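Long-range contacts in acetolactate synthase isozyme 1 large subunit (Escherichia coli, PDB 6LPI), which belongs to the thiamine diphosphate-dependent enzymes and holds thiamine diphosphate, a magnesium ion and flavin-adenine dinucleotide in its pockets: residues Thr14-Ile19 against Leu40-Ala45; Lys29-Ile34 against Ile52-Ala57; Thr109-Ala114 against Trp167-Lys172; Thr135-Leu140 against Phe155-Ser160; Arg142-Leu147 against Gln175-Glu180. All coordinates share one frame; numbering follows the deposited sequence.

Contact 1: Thr14-Ile19 against Leu40-Ala45; sequences TGAEFI and LPVYDA
With CG1 of Val42 anti to the backbone N (chi1 -179°), the second methyl, CG2, lies beside that N and is the branch that meets helix 15-25. Ile19 keeps CG1 beside its own backbone N, and from there CD1 comes to 3.9 Å from Val42 CG2, the two side chains crossing at about a right angle. Ala16 has no torsion to set. Its CB points at helix 40-47 and rests against backbone, 3.5 Å from Val42 CA and close to Pro41 O. One turn on, the methyl carbons of Ala16 and Ala45 lie CB to CB at 4.0 Å. Because alanines fill this crossing, the axes of the short segments approach to 7.9 Å, at a signed angle of -56°. Both helices belong to the N-terminal TPP-binding domain, where helix 40-47 is the crossover between parallel strands 30-33 and 53-56. Behind the contact, Ile19 also packs on Leu147 and Met151 of helix 147-159. At the margin, Glu17 points its CB away, yet its CG lies 4.0 Å from Ala45 CB. Its carboxylate closes a capping box with Thr14: Thr14 N donates to Glu17 OE1 at 3.3 Å, while Glu17 N returns a weak bond to Thr14 OG1.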
# COMPACT_ATOMS: atom_id res chain seq x y z
N THR B 14 -27.38 17.02 -13.39
CA THR B 14 -27.75 15.69 -12.93
C THR B 14 -26.62 15.11 -12.08
O THR B 14 -25.45 15.46 -12.25
CB THR B 14 -28.06 14.75 -14.09
OG1 THR B 14 -26.91 14.58 -14.93
CG2 THR B 14 -29.22 15.30 -14.89
N GLY B 15 -26.97 14.20 -11.17
CA GLY B 15 -25.95 13.58 -10.33
C GLY B 15 -24.74 13.07 -11.10
O GLY B 15 -23.59 13.32 -10.71
N ALA B 16 -24.98 12.40 -12.23
CA ALA B 16 -23.87 11.91 -13.05
C ALA B 16 -23.02 13.07 -13.57
O ALA B 16 -21.78 13.05 -13.46
CB ALA B 16 -24.41 11.05 -14.19
N GLU B 17 -23.66 14.08 -14.15
CA GLU B 17 -22.93 15.25 -14.62
C GLU B 17 -22.18 15.94 -13.48
O GLU B 17 -21.08 16.45 -13.70
CB GLU B 17 -23.86 16.24 -15.33
CG GLU B 17 -24.57 15.65 -16.53
CD GLU B 17 -25.62 16.57 -17.12
OE1 GLU B 17 -26.08 17.47 -16.38
OE2 GLU B 17 -25.98 16.41 -18.31
N PHE B 18 -22.74 15.95 -12.27
CA PHE B 18 -21.99 16.55 -11.17
C PHE B 18 -20.77 15.73 -10.83
O PHE B 18 -19.72 16.28 -10.48
CB PHE B 18 -22.83 16.72 -9.92
CG PHE B 18 -22.03 17.22 -8.76
CD1 PHE B 18 -21.81 18.57 -8.60
CD2 PHE B 18 -21.45 16.34 -7.87
CE1 PHE B 18 -21.05 19.03 -7.55
CE2 PHE B 18 -20.69 16.79 -6.84
CZ PHE B 18 -20.49 18.14 -6.68
N ILE B 19 -20.89 14.40 -10.85
CA ILE B 19 -19.74 13.57 -10.54
C ILE B 19 -18.61 13.88 -11.51
O ILE B 19 -17.46 14.13 -11.11
CB ILE B 19 -20.12 12.08 -10.59
CG1 ILE B 19 -20.97 11.71 -9.38
CG2 ILE B 19 -18.87 11.24 -10.60
CD1 ILE B 19 -21.89 10.56 -9.67
N LEU B 40 -24.32 3.25 -15.99
CA LEU B 40 -24.38 3.85 -17.32
C LEU B 40 -24.68 5.34 -17.35
O LEU B 40 -24.21 6.01 -18.28
CB LEU B 40 -25.40 3.12 -18.20
CG LEU B 40 -24.98 1.74 -18.70
CD1 LEU B 40 -25.88 1.27 -19.85
CD2 LEU B 40 -23.49 1.73 -19.10
N PRO B 41 -25.47 5.92 -16.42
CA PRO B 41 -25.63 7.39 -16.43
C PRO B 41 -24.32 8.15 -16.31
O PRO B 41 -24.08 9.08 -17.09
CB PRO B 41 -26.57 7.63 -15.24
CG PRO B 41 -27.37 6.40 -15.16
CD PRO B 41 -26.42 5.28 -15.49
N VAL B 42 -23.45 7.79 -15.35
CA VAL B 42 -22.18 8.50 -15.23
C VAL B 42 -21.40 8.39 -16.54
O VAL B 42 -20.87 9.38 -17.05
CB VAL B 42 -21.37 7.97 -14.03
CG1 VAL B 42 -20.06 8.71 -13.88
CG2 VAL B 42 -22.18 8.15 -12.77
N TYR B 43 -21.38 7.19 -17.11
CA TYR B 43 -20.71 7.01 -18.39
C TYR B 43 -21.29 7.95 -19.45
O TYR B 43 -20.54 8.56 -20.22
CB TYR B 43 -20.80 5.54 -18.81
CG TYR B 43 -19.63 4.75 -18.27
CD1 TYR B 43 -19.66 4.18 -17.00
CD2 TYR B 43 -18.47 4.62 -19.02
CE1 TYR B 43 -18.56 3.47 -16.49
CE2 TYR B 43 -17.37 3.90 -18.52
CZ TYR B 43 -17.43 3.33 -17.27
OH TYR B 43 -16.34 2.64 -16.79
N ASP B 44 -22.61 8.13 -19.45
CA ASP B 44 -23.22 9.10 -20.36
C ASP B 44 -22.59 10.47 -20.16
O ASP B 44 -22.01 11.04 -21.10
CB ASP B 44 -24.72 9.18 -20.12
CG ASP B 44 -25.45 9.77 -21.28
OD1 ASP B 44 -25.59 9.05 -22.29
OD2 ASP B 44 -25.88 10.94 -21.19
N ALA B 45 -22.61 10.96 -18.92
CA ALA B 45 -21.98 12.24 -18.62
C ALA B 45 -20.50 12.20 -18.99
O ALA B 45 -19.96 13.16 -19.55
CB ALA B 45 -22.15 12.58 -17.14

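Contact 2: Lys29-Ile34 against Ile52-Ala57; sequences KIVTGI and IRHILA
Ile30 and Ile55 meet on one face of a parallel strand pair, Ile30 CG2 against Ile55 CD1; on the Val31 side, CG2 of Val31 lies 3.7 Å from Ile52 CG2, just before the second strand. The Ile30 face is covered by Met70 of helix 60-74 and Leu431 of helix 422-432, whereas Val31 packs on Val79 of the next strand. Between the two faces runs the regular bonding of a parallel sheet. Val31 N donates to Arg53 O, and Ile55 N to Val31 O at 2.8 Å. This is the pairing of a beta-alpha-beta unit, in which helix 40-47 links strand 30-33 to edge strand 53-56 of the domain sheet. Thr32 adds a side-chain bond: with OG1 anti to its backbone N (chi1 173°), the hydroxyl donates to Ile55 O at 3.0 Å from above the carbonyl plane. The same oxygen also accepts from Gly33 N, and so is gripped twice. Farther out, the imidazole of His54 brings CE1 to 3.4 Å from Gly33 N, and its ring makes a T-shaped stack with Tyr43. At the exposed end Lys29 and Arg53 run side by side, Lys29 CE at the guanidinium edge, with the like charges Lys29 NZ and Arg53 NH2 4.3 Å apart.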
# COMPACT_ATOMS: atom_id res chain seq x y z
N LYS B 29 -7.33 13.59 -15.20
CA LYS B 29 -7.21 13.52 -16.65
C LYS B 29 -7.51 12.14 -17.20
O LYS B 29 -7.86 12.01 -18.37
CB LYS B 29 -5.80 13.97 -17.10
CG LYS B 29 -5.29 13.47 -18.46
CD LYS B 29 -3.76 13.63 -18.61
CE LYS B 29 -3.12 12.51 -19.46
NZ LYS B 29 -1.86 11.91 -18.88
N ILE B 30 -7.43 11.10 -16.36
CA ILE B 30 -7.65 9.72 -16.75
C ILE B 30 -8.52 9.04 -15.71
O ILE B 30 -8.37 9.27 -14.51
CB ILE B 30 -6.31 8.96 -16.92
CG1 ILE B 30 -5.38 9.69 -17.91
CG2 ILE B 30 -6.50 7.48 -17.22
CD1 ILE B 30 -4.01 9.07 -18.00
N VAL B 31 -9.42 8.19 -16.17
CA VAL B 31 -10.28 7.40 -15.31
C VAL B 31 -10.41 6.01 -15.92
O VAL B 31 -10.60 5.89 -17.14
CB VAL B 31 -11.66 8.09 -15.15
CG1 VAL B 31 -12.76 7.10 -14.87
CG2 VAL B 31 -11.58 9.14 -14.06
N THR B 32 -10.38 4.97 -15.11
CA THR B 32 -10.38 3.65 -15.71
C THR B 32 -11.46 2.80 -15.07
O THR B 32 -11.60 2.79 -13.84
CB THR B 32 -9.01 2.96 -15.58
OG1 THR B 32 -9.11 1.61 -16.04
CG2 THR B 32 -8.58 2.94 -14.15
N GLY B 33 -12.22 2.10 -15.89
CA GLY B 33 -13.28 1.27 -15.37
C GLY B 33 -13.89 0.40 -16.44
O GLY B 33 -13.31 0.17 -17.50
N ILE B 34 -15.08 -0.11 -16.13
CA ILE B 34 -15.88 -0.90 -17.06
C ILE B 34 -17.36 -0.59 -16.89
O ILE B 34 -17.89 -0.67 -15.77
CB ILE B 34 -15.64 -2.41 -16.88
CG1 ILE B 34 -14.17 -2.78 -17.11
CG2 ILE B 34 -16.65 -3.20 -17.72
CD1 ILE B 34 -13.92 -4.28 -17.11
N ILE B 52 -11.43 14.44 -19.36
CA ILE B 52 -11.20 13.14 -18.76
C ILE B 52 -11.34 12.07 -19.84
O ILE B 52 -12.42 11.90 -20.42
CB ILE B 52 -12.15 12.88 -17.57
CG1 ILE B 52 -12.04 14.02 -16.56
CG2 ILE B 52 -11.85 11.58 -16.88
CD1 ILE B 52 -13.01 13.91 -15.42
N ARG B 53 -10.24 11.37 -20.12
CA ARG B 53 -10.26 10.15 -20.92
C ARG B 53 -10.54 8.94 -20.03
O ARG B 53 -10.18 8.91 -18.84
CB ARG B 53 -8.94 9.96 -21.68
CG ARG B 53 -8.60 8.50 -22.07
CD ARG B 53 -7.29 8.36 -22.85
NE ARG B 53 -6.22 9.20 -22.31
CZ ARG B 53 -4.93 8.96 -22.47
NH1 ARG B 53 -4.54 7.89 -23.17
NH2 ARG B 53 -4.02 9.78 -21.95
N HIS B 54 -11.23 7.96 -20.60
CA HIS B 54 -11.63 6.75 -19.90
C HIS B 54 -10.91 5.56 -20.52
O HIS B 54 -11.06 5.32 -21.72
CB HIS B 54 -13.14 6.53 -19.98
CG HIS B 54 -13.55 5.13 -19.65
ND1 HIS B 54 -13.79 4.71 -18.36
CD2 HIS B 54 -13.71 4.03 -20.44
CE1 HIS B 54 -14.10 3.42 -18.37
NE2 HIS B 54 -14.06 2.99 -19.62
N ILE B 55 -10.16 4.81 -19.72
CA ILE B 55 -9.53 3.56 -20.16
C ILE B 55 -10.37 2.35 -19.73
O ILE B 55 -10.69 2.18 -18.54
CB ILE B 55 -8.08 3.48 -19.67
CG1 ILE B 55 -7.21 4.43 -20.51
CG2 ILE B 55 -7.55 2.07 -19.77
CD1 ILE B 55 -7.22 5.86 -20.13
N LEU B 56 -10.72 1.54 -20.72
CA LEU B 56 -11.55 0.35 -20.55
C LEU B 56 -10.65 -0.84 -20.19
O LEU B 56 -9.90 -1.34 -21.03
CB LEU B 56 -12.35 0.06 -21.81
CG LEU B 56 -13.34 -1.10 -21.80
CD1 LEU B 56 -14.27 -0.99 -20.59
CD2 LEU B 56 -14.14 -1.13 -23.09
N ALA B 57 -10.69 -1.22 -18.92
CA ALA B 57 -10.02 -2.43 -18.49
C ALA B 57 -10.75 -3.65 -19.04
O ALA B 57 -11.83 -3.57 -19.64
CB ALA B 57 -9.97 -2.49 -16.97

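Contact 3: Thr109-Ala114 against Trp167-Lys172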
# COMPACT_ATOMS: atom_id res chain seq x y z
N THR B 109 -18.76 3.08 -7.77
CA THR B 109 -19.56 1.95 -8.21
C THR B 109 -21.01 2.39 -8.33
O THR B 109 -21.52 3.14 -7.49
CB THR B 109 -19.38 0.78 -7.20
OG1 THR B 109 -18.16 0.09 -7.49
CG2 THR B 109 -20.50 -0.19 -7.27
N GLY B 110 -21.67 1.96 -9.41
CA GLY B 110 -23.10 2.17 -9.51
C GLY B 110 -23.84 1.19 -8.63
O GLY B 110 -23.33 0.12 -8.29
N GLN B 111 -25.05 1.56 -8.22
CA GLN B 111 -25.84 0.62 -7.44
C GLN B 111 -27.29 0.74 -7.86
O GLN B 111 -27.69 1.72 -8.50
CB GLN B 111 -25.63 0.85 -5.93
CG GLN B 111 -26.54 0.05 -4.97
CD GLN B 111 -26.12 -1.42 -4.81
OE1 GLN B 111 -26.51 -2.28 -5.60
NE2 GLN B 111 -25.32 -1.71 -3.78
N VAL B 112 -28.05 -0.31 -7.57
CA VAL B 112 -29.47 -0.44 -7.91
C VAL B 112 -30.20 0.79 -7.37
O VAL B 112 -29.77 1.37 -6.37
CB VAL B 112 -30.03 -1.75 -7.33
CG1 VAL B 112 -30.46 -1.56 -5.88
CG2 VAL B 112 -31.15 -2.31 -8.18
N PRO B 113 -31.30 1.22 -7.99
CA PRO B 113 -32.03 2.38 -7.46
C PRO B 113 -32.43 2.22 -6.00
O PRO B 113 -32.80 1.13 -5.55
CB PRO B 113 -33.26 2.45 -8.37
CG PRO B 113 -32.80 1.87 -9.63
CD PRO B 113 -31.81 0.80 -9.30
N ALA B 114 -32.37 3.34 -5.27
CA ALA B 114 -32.65 3.37 -3.84
C ALA B 114 -33.99 2.70 -3.52
O ALA B 114 -34.14 2.09 -2.46
CB ALA B 114 -32.62 4.81 -3.33
N TRP B 167 -14.49 4.15 -1.04
CA TRP B 167 -15.43 3.53 -1.96
C TRP B 167 -16.73 4.32 -1.90
O TRP B 167 -17.31 4.49 -0.82
CB TRP B 167 -15.65 2.07 -1.57
CG TRP B 167 -16.35 1.27 -2.60
CD1 TRP B 167 -17.39 1.67 -3.38
CD2 TRP B 167 -16.08 -0.09 -2.95
NE1 TRP B 167 -17.77 0.65 -4.21
CE2 TRP B 167 -16.99 -0.45 -3.97
CE3 TRP B 167 -15.16 -1.05 -2.50
CZ2 TRP B 167 -17.00 -1.70 -4.55
CZ3 TRP B 167 -15.17 -2.31 -3.08
CH2 TRP B 167 -16.09 -2.62 -4.10
N ILE B 168 -17.17 4.82 -3.05
CA ILE B 168 -18.42 5.56 -3.13
C ILE B 168 -19.37 4.74 -4.00
O ILE B 168 -19.14 4.58 -5.21
CB ILE B 168 -18.21 6.98 -3.69
CG1 ILE B 168 -17.01 7.65 -3.00
CG2 ILE B 168 -19.46 7.84 -3.48
CD1 ILE B 168 -16.42 8.80 -3.77
N ASP B 169 -20.46 4.27 -3.39
CA ASP B 169 -21.52 3.54 -4.08
C ASP B 169 -22.69 4.51 -4.35
O ASP B 169 -23.25 5.09 -3.42
CB ASP B 169 -21.97 2.36 -3.23
CG ASP B 169 -22.59 1.25 -4.04
OD1 ASP B 169 -23.40 0.49 -3.46
OD2 ASP B 169 -22.24 1.09 -5.22
N ILE B 170 -23.06 4.66 -5.62
CA ILE B 170 -24.04 5.69 -5.99
C ILE B 170 -25.21 5.04 -6.73
O ILE B 170 -25.04 4.54 -7.86
CB ILE B 170 -23.41 6.80 -6.84
CG1 ILE B 170 -22.10 7.28 -6.24
CG2 ILE B 170 -24.34 7.99 -6.93
CD1 ILE B 170 -21.27 8.10 -7.22
N PRO B 171 -26.39 5.01 -6.11
CA PRO B 171 -27.55 4.43 -6.79
C PRO B 171 -27.87 5.16 -8.08
O PRO B 171 -27.76 6.38 -8.20
CB PRO B 171 -28.67 4.60 -5.76
CG PRO B 171 -27.97 4.57 -4.46
CD PRO B 171 -26.65 5.23 -4.69
N LYS B 172 -28.26 4.36 -9.08
CA LYS B 172 -28.57 4.87 -10.41
C LYS B 172 -29.61 5.98 -10.35
O LYS B 172 -29.56 6.92 -11.15
CB LYS B 172 -29.04 3.70 -11.28
CG LYS B 172 -29.46 4.04 -12.67
CD LYS B 172 -29.90 2.77 -13.38
CE LYS B 172 -30.37 3.08 -14.78
NZ LYS B 172 -30.42 1.87 -15.63
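Thr109, Gly110 and Gln111 pair in parallel with Asp169, Ile170 and Pro171, the short strand axes being 36° apart, and the backbone bonds run from Thr109 N to Ile168 O through to Lys172 N, which donates to Gln111 O at 2.8 Å. On one face the carboxylate of Asp169 lies between the side chains of Thr109 and Gln111. OD1 is turned to the amide, where Gln111 NE2 gives it a weak bond of 2.9 Å, the amide and carboxylate planes standing 71° apart. OD2 is turned to Thr109 CG2. Gln111 reaches back because its chain bends at chi2 (76°), which turns CD toward the aspartate carboxylate; the other amide atom, OE1, accepts from Val112 N at 3.2 Å. The same NE2 has a second, weak partner in Val125 O. Farther back along this face the indole of Trp167 crosses Thr109, with NE1 3.4 Å from Thr109 CB, and both side chains pack on Ala88 and Leu91 of helix 86-101. Where the strands end, Pro171 sets its CB 3.5 Å from Val112 O and stands at the N-cap of helix 172-175. The pair belongs to the six-stranded parallel alpha/beta sheet, strand order 2-1-3-4-6-5, of the thiamine diphosphate-binding fold.

Contact 4: Thr135-Leu140 against Phe155-Ser160; sequences TKHNYL and FRIAQS
Lys136 and Ile157 form the dense part of a contact between the start of strand 137-140 and the end of helix 147-159, within the beta-alpha-beta unit that strand 166-171 completes. CG of the lysine leaves anti to the backbone N (chi1 -176°), directed at the helix; farther out the chain crosses the isoleucine obliquely, Lys136 CD lying 3.4 Å from Ile157 CG2. Beyond this apolar stretch the ammonium group arrives at the C-terminal end of the helix. There NZ donates to Ile157 O at 2.8 Å, in the carbonyl plane, and more weakly to Ser160 O at 2.9 Å. A further weak bond goes to Arg162 O, so several backbone carbonyls gather round one cation; the partial negative charge of a helix end would be expected to favour it there. Toward the partly exposed Tyr139 the contact changes in kind, Ile157 CD1 making van der Waals contacts alone. This methyl meets the edge of the His137 ring, 3.8 Å from CD2, and faces Tyr139 tip to tip, with 4.2 Å between CD1 and Tyr139 CZ. An acidic side chain of another protein chain also packs on His137 and Ile157. The last turn of the helix is tied by Arg156 O, which Ser160 OG, at 2.7 Å, and Gln159 N reach from opposite faces of the carbonyl plane.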
# COMPACT_ATOMS: atom_id res chain seq x y z
N THR B 135 -11.66 -0.64 3.38
CA THR B 135 -11.54 0.73 2.91
C THR B 135 -11.08 1.62 4.05
O THR B 135 -11.28 1.31 5.21
CB THR B 135 -12.86 1.22 2.38
OG1 THR B 135 -13.89 0.83 3.30
CG2 THR B 135 -13.11 0.54 1.06
N LYS B 136 -10.45 2.75 3.70
CA LYS B 136 -10.25 3.77 4.72
C LYS B 136 -11.57 4.45 5.09
O LYS B 136 -11.72 4.91 6.22
CB LYS B 136 -9.23 4.82 4.25
CG LYS B 136 -8.94 5.84 5.32
CD LYS B 136 -8.31 7.09 4.80
CE LYS B 136 -7.33 7.62 5.77
NZ LYS B 136 -6.79 8.95 5.42
N HIS B 137 -12.51 4.55 4.15
CA HIS B 137 -13.90 4.89 4.46
C HIS B 137 -14.75 4.59 3.23
O HIS B 137 -14.22 4.42 2.13
CB HIS B 137 -14.04 6.35 4.88
CG HIS B 137 -15.37 6.69 5.47
ND1 HIS B 137 -16.07 5.81 6.27
CD2 HIS B 137 -16.13 7.80 5.37
CE1 HIS B 137 -17.20 6.38 6.66
NE2 HIS B 137 -17.26 7.59 6.13
N ASN B 138 -16.07 4.53 3.40
CA ASN B 138 -16.92 4.20 2.25
C ASN B 138 -18.26 4.90 2.38
O ASN B 138 -18.59 5.46 3.43
CB ASN B 138 -17.09 2.68 2.10
CG ASN B 138 -17.91 2.09 3.22
OD1 ASN B 138 -18.08 2.70 4.28
ND2 ASN B 138 -18.44 0.89 3.00
N TYR B 139 -19.03 4.91 1.29
CA TYR B 139 -20.30 5.65 1.28
C TYR B 139 -21.36 4.91 0.49
O TYR B 139 -21.07 4.25 -0.51
CB TYR B 139 -20.18 7.04 0.67
CG TYR B 139 -19.26 7.98 1.40
CD1 TYR B 139 -17.93 8.13 0.97
CD2 TYR B 139 -19.70 8.71 2.50
CE1 TYR B 139 -17.06 8.99 1.62
CE2 TYR B 139 -18.83 9.59 3.15
CZ TYR B 139 -17.51 9.72 2.71
OH TYR B 139 -16.63 10.56 3.35
N LEU B 140 -22.61 5.06 0.94
CA LEU B 140 -23.78 4.76 0.12
C LEU B 140 -24.62 6.02 0.03
O LEU B 140 -25.32 6.37 0.99
CB LEU B 140 -24.61 3.62 0.70
CG LEU B 140 -25.94 3.42 -0.05
CD1 LEU B 140 -25.74 2.76 -1.41
CD2 LEU B 140 -26.95 2.65 0.74
N PHE B 155 -12.39 12.51 -1.39
CA PHE B 155 -11.08 12.92 -1.87
C PHE B 155 -10.22 13.48 -0.76
O PHE B 155 -8.99 13.36 -0.81
CB PHE B 155 -11.21 13.94 -2.99
CG PHE B 155 -11.25 13.34 -4.36
CD1 PHE B 155 -12.40 12.71 -4.82
CD2 PHE B 155 -10.13 13.38 -5.17
CE1 PHE B 155 -12.43 12.15 -6.07
CE2 PHE B 155 -10.15 12.82 -6.42
CZ PHE B 155 -11.31 12.20 -6.87
N ARG B 156 -10.82 14.10 0.26
CA ARG B 156 -10.00 14.50 1.40
C ARG B 156 -9.51 13.25 2.13
O ARG B 156 -8.30 13.06 2.31
CB ARG B 156 -10.81 15.42 2.33
CG ARG B 156 -10.07 15.91 3.58
CD ARG B 156 -10.97 16.68 4.55
NE ARG B 156 -12.11 15.87 5.03
CZ ARG B 156 -12.09 15.07 6.10
NH1 ARG B 156 -10.99 14.93 6.83
NH2 ARG B 156 -13.18 14.38 6.43
N ILE B 157 -10.43 12.33 2.42
CA ILE B 157 -10.09 11.17 3.23
C ILE B 157 -9.05 10.31 2.53
O ILE B 157 -8.10 9.83 3.15
CB ILE B 157 -11.37 10.36 3.52
CG1 ILE B 157 -12.36 11.16 4.36
CG2 ILE B 157 -11.02 9.02 4.10
CD1 ILE B 157 -13.74 10.56 4.37
N ALA B 158 -9.19 10.12 1.23
CA ALA B 158 -8.26 9.26 0.52
C ALA B 158 -6.83 9.78 0.59
O ALA B 158 -5.88 8.98 0.51
CB ALA B 158 -8.71 9.12 -0.93
N GLN B 159 -6.64 11.10 0.71
CA GLN B 159 -5.31 11.66 0.55
C GLN B 159 -4.72 12.22 1.83
O GLN B 159 -3.55 12.64 1.81
CB GLN B 159 -5.28 12.73 -0.55
CG GLN B 159 -5.90 14.08 -0.21
CD GLN B 159 -6.27 14.86 -1.48
OE1 GLN B 159 -5.83 14.52 -2.57
NE2 GLN B 159 -7.06 15.91 -1.32
N SER B 160 -5.48 12.29 2.92
CA SER B 160 -4.94 12.91 4.12
C SER B 160 -4.33 11.85 5.01
O SER B 160 -4.54 10.65 4.83
CB SER B 160 -6.01 13.67 4.89
OG SER B 160 -6.79 14.47 4.03

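Contact 5: Arg142-Leu147 against Gln175-Glu180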
# COMPACT_ATOMS: atom_id res chain seq x y z
N ARG B 142 -27.57 8.07 -0.56
CA ARG B 142 -28.96 7.64 -0.60
C ARG B 142 -29.84 8.71 -1.28
O ARG B 142 -30.89 8.35 -1.82
CB ARG B 142 -29.53 7.37 0.81
CG ARG B 142 -28.64 6.74 1.95
CD ARG B 142 -29.28 6.03 3.17
NE ARG B 142 -28.61 4.95 3.86
CZ ARG B 142 -28.93 3.67 3.86
NH1 ARG B 142 -28.24 2.85 4.67
NH2 ARG B 142 -29.77 3.15 2.97
N HIS B 143 -29.47 10.00 -1.21
CA HIS B 143 -30.10 11.07 -1.99
C HIS B 143 -29.02 11.99 -2.56
O HIS B 143 -27.92 12.10 -2.02
CB HIS B 143 -31.12 11.92 -1.20
CG HIS B 143 -32.04 12.74 -2.08
ND1 HIS B 143 -32.49 12.29 -3.30
CD2 HIS B 143 -32.59 13.97 -1.91
CE1 HIS B 143 -33.27 13.20 -3.85
NE2 HIS B 143 -33.35 14.23 -3.03
N ILE B 144 -29.37 12.65 -3.67
CA ILE B 144 -28.40 13.39 -4.46
C ILE B 144 -27.87 14.60 -3.70
O ILE B 144 -26.74 15.03 -3.94
CB ILE B 144 -29.03 13.78 -5.82
CG1 ILE B 144 -28.02 14.47 -6.75
CG2 ILE B 144 -30.24 14.68 -5.65
CD1 ILE B 144 -28.57 14.67 -8.15
N GLU B 145 -28.65 15.17 -2.78
CA GLU B 145 -28.20 16.32 -2.02
C GLU B 145 -26.92 16.04 -1.23
O GLU B 145 -26.21 16.98 -0.86
CB GLU B 145 -29.29 16.80 -1.06
CG GLU B 145 -30.68 16.98 -1.67
CD GLU B 145 -30.83 18.26 -2.48
OE1 GLU B 145 -29.82 18.76 -3.01
OE2 GLU B 145 -31.97 18.77 -2.58
N GLU B 146 -26.61 14.76 -0.95
CA GLU B 146 -25.37 14.44 -0.26
C GLU B 146 -24.16 14.35 -1.19
O GLU B 146 -23.04 14.28 -0.70
CB GLU B 146 -25.49 13.13 0.53
CG GLU B 146 -26.66 13.11 1.51
CD GLU B 146 -26.88 11.76 2.18
OE1 GLU B 146 -27.42 11.73 3.31
OE2 GLU B 146 -26.50 10.73 1.57
N LEU B 147 -24.37 14.37 -2.50
CA LEU B 147 -23.28 14.05 -3.42
C LEU B 147 -22.11 15.04 -3.36
O LEU B 147 -20.96 14.60 -3.51
CB LEU B 147 -23.85 13.93 -4.82
CG LEU B 147 -22.99 13.11 -5.75
CD1 LEU B 147 -22.42 11.93 -5.01
CD2 LEU B 147 -23.87 12.63 -6.83
N GLN B 175 -27.88 9.17 -9.64
CA GLN B 175 -27.14 9.66 -10.81
C GLN B 175 -28.04 10.37 -11.82
O GLN B 175 -27.58 11.31 -12.48
CB GLN B 175 -26.42 8.51 -11.49
CG GLN B 175 -25.63 7.67 -10.53
CD GLN B 175 -25.05 6.45 -11.20
OE1 GLN B 175 -24.75 6.47 -12.39
NE2 GLN B 175 -24.88 5.38 -10.43
N THR B 176 -29.30 9.95 -11.96
CA THR B 176 -30.15 10.53 -13.00
C THR B 176 -31.11 11.58 -12.47
O THR B 176 -31.82 12.21 -13.26
CB THR B 176 -31.00 9.44 -13.68
OG1 THR B 176 -31.67 8.67 -12.69
CG2 THR B 176 -30.10 8.51 -14.51
N ALA B 177 -31.11 11.81 -11.16
CA ALA B 177 -31.75 12.96 -10.55
C ALA B 177 -31.08 14.25 -11.02
O ALA B 177 -30.01 14.25 -11.62
CB ALA B 177 -31.69 12.83 -9.03
N VAL B 178 -31.75 15.37 -10.76
CA VAL B 178 -31.21 16.69 -11.03
C VAL B 178 -31.28 17.52 -9.75
O VAL B 178 -32.15 17.33 -8.89
CB VAL B 178 -31.95 17.35 -12.22
CG1 VAL B 178 -33.45 17.23 -12.08
CG2 VAL B 178 -31.53 18.81 -12.41
N PHE B 179 -30.31 18.41 -9.56
CA PHE B 179 -30.31 19.27 -8.38
C PHE B 179 -29.49 20.51 -8.72
O PHE B 179 -28.93 20.62 -9.80
CB PHE B 179 -29.81 18.52 -7.13
CG PHE B 179 -28.30 18.37 -7.03
CD1 PHE B 179 -27.65 18.63 -5.83
CD2 PHE B 179 -27.55 17.86 -8.09
CE1 PHE B 179 -26.27 18.44 -5.70
CE2 PHE B 179 -26.18 17.67 -7.97
CZ PHE B 179 -25.54 17.96 -6.79
N GLU B 180 -29.52 21.48 -7.81
CA GLU B 180 -28.85 22.77 -8.04
C GLU B 180 -27.76 23.03 -6.99
O GLU B 180 -27.89 22.62 -5.84
CB GLU B 180 -29.87 23.85 -8.15
CG GLU B 180 -29.66 24.79 -9.29
CD GLU B 180 -30.55 25.96 -9.21
OE1 GLU B 180 -31.07 26.20 -8.12
OE2 GLU B 180 -30.94 26.41 -10.30
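Ile144 lies across one face of the Phe179 ring, joining the loop before helix 147-159 to strand 178-180, which pairs with strand 12-14 in a small two-stranded antiparallel sheet. The two side chains cross obliquely in a CH-pi contact: Ile144 CG1 stands 3.9 Å from the ring centroid, 17° off the normal, displaced toward the rim. Ile144 owes this reach to an extended chain, CG1 being anti to the backbone N (chi1 -176°). Its terminal methyl, CD1, continues past the rim near Phe179 CD2 and also touches Ala177, CD1 to CB at 3.7 Å. The shorter branch, CG2, stays 4.1 Å from the same Ala177 CB, so the alanine methyl meets both arms of the isoleucine. Glu145 is oriented quite differently. Its CB points away from the strand, but a bend at chi2 brings the carboxylate round to slide past Phe179 in the opposite direction. The carboxylate and ring planes are 74° apart, and Glu145 OE1 sits at the ring edge, 3.6 Å from Phe179 CD1.

Overall arrangement
Contacts 2, 3 and 4 reach one six-stranded parallel sheet: contact 2 includes its edge strand 53-56, contact 3 joins strands 105-111 and 166-171, and contact 4 the opposite edge strand 137-140. Contacts 2 and 4 are accordingly 20 Å apart between centres, whereas contacts 3 and 4 share a hydrogen-bonded strand border. Contacts 1 and 5 adjoin, with centres 11 Å apart, and segment 175-180 probably bonds through its backbone to Gly15 and Ala16. Along the chain contacts 1 and 2 interleave first; the segments of contacts 3 and 5 interleave later, and contact 4 falls between the two segments of contact 3. Segment 175-180 thus returns to helix 15-25, joining the end of this sheet domain to its beginning.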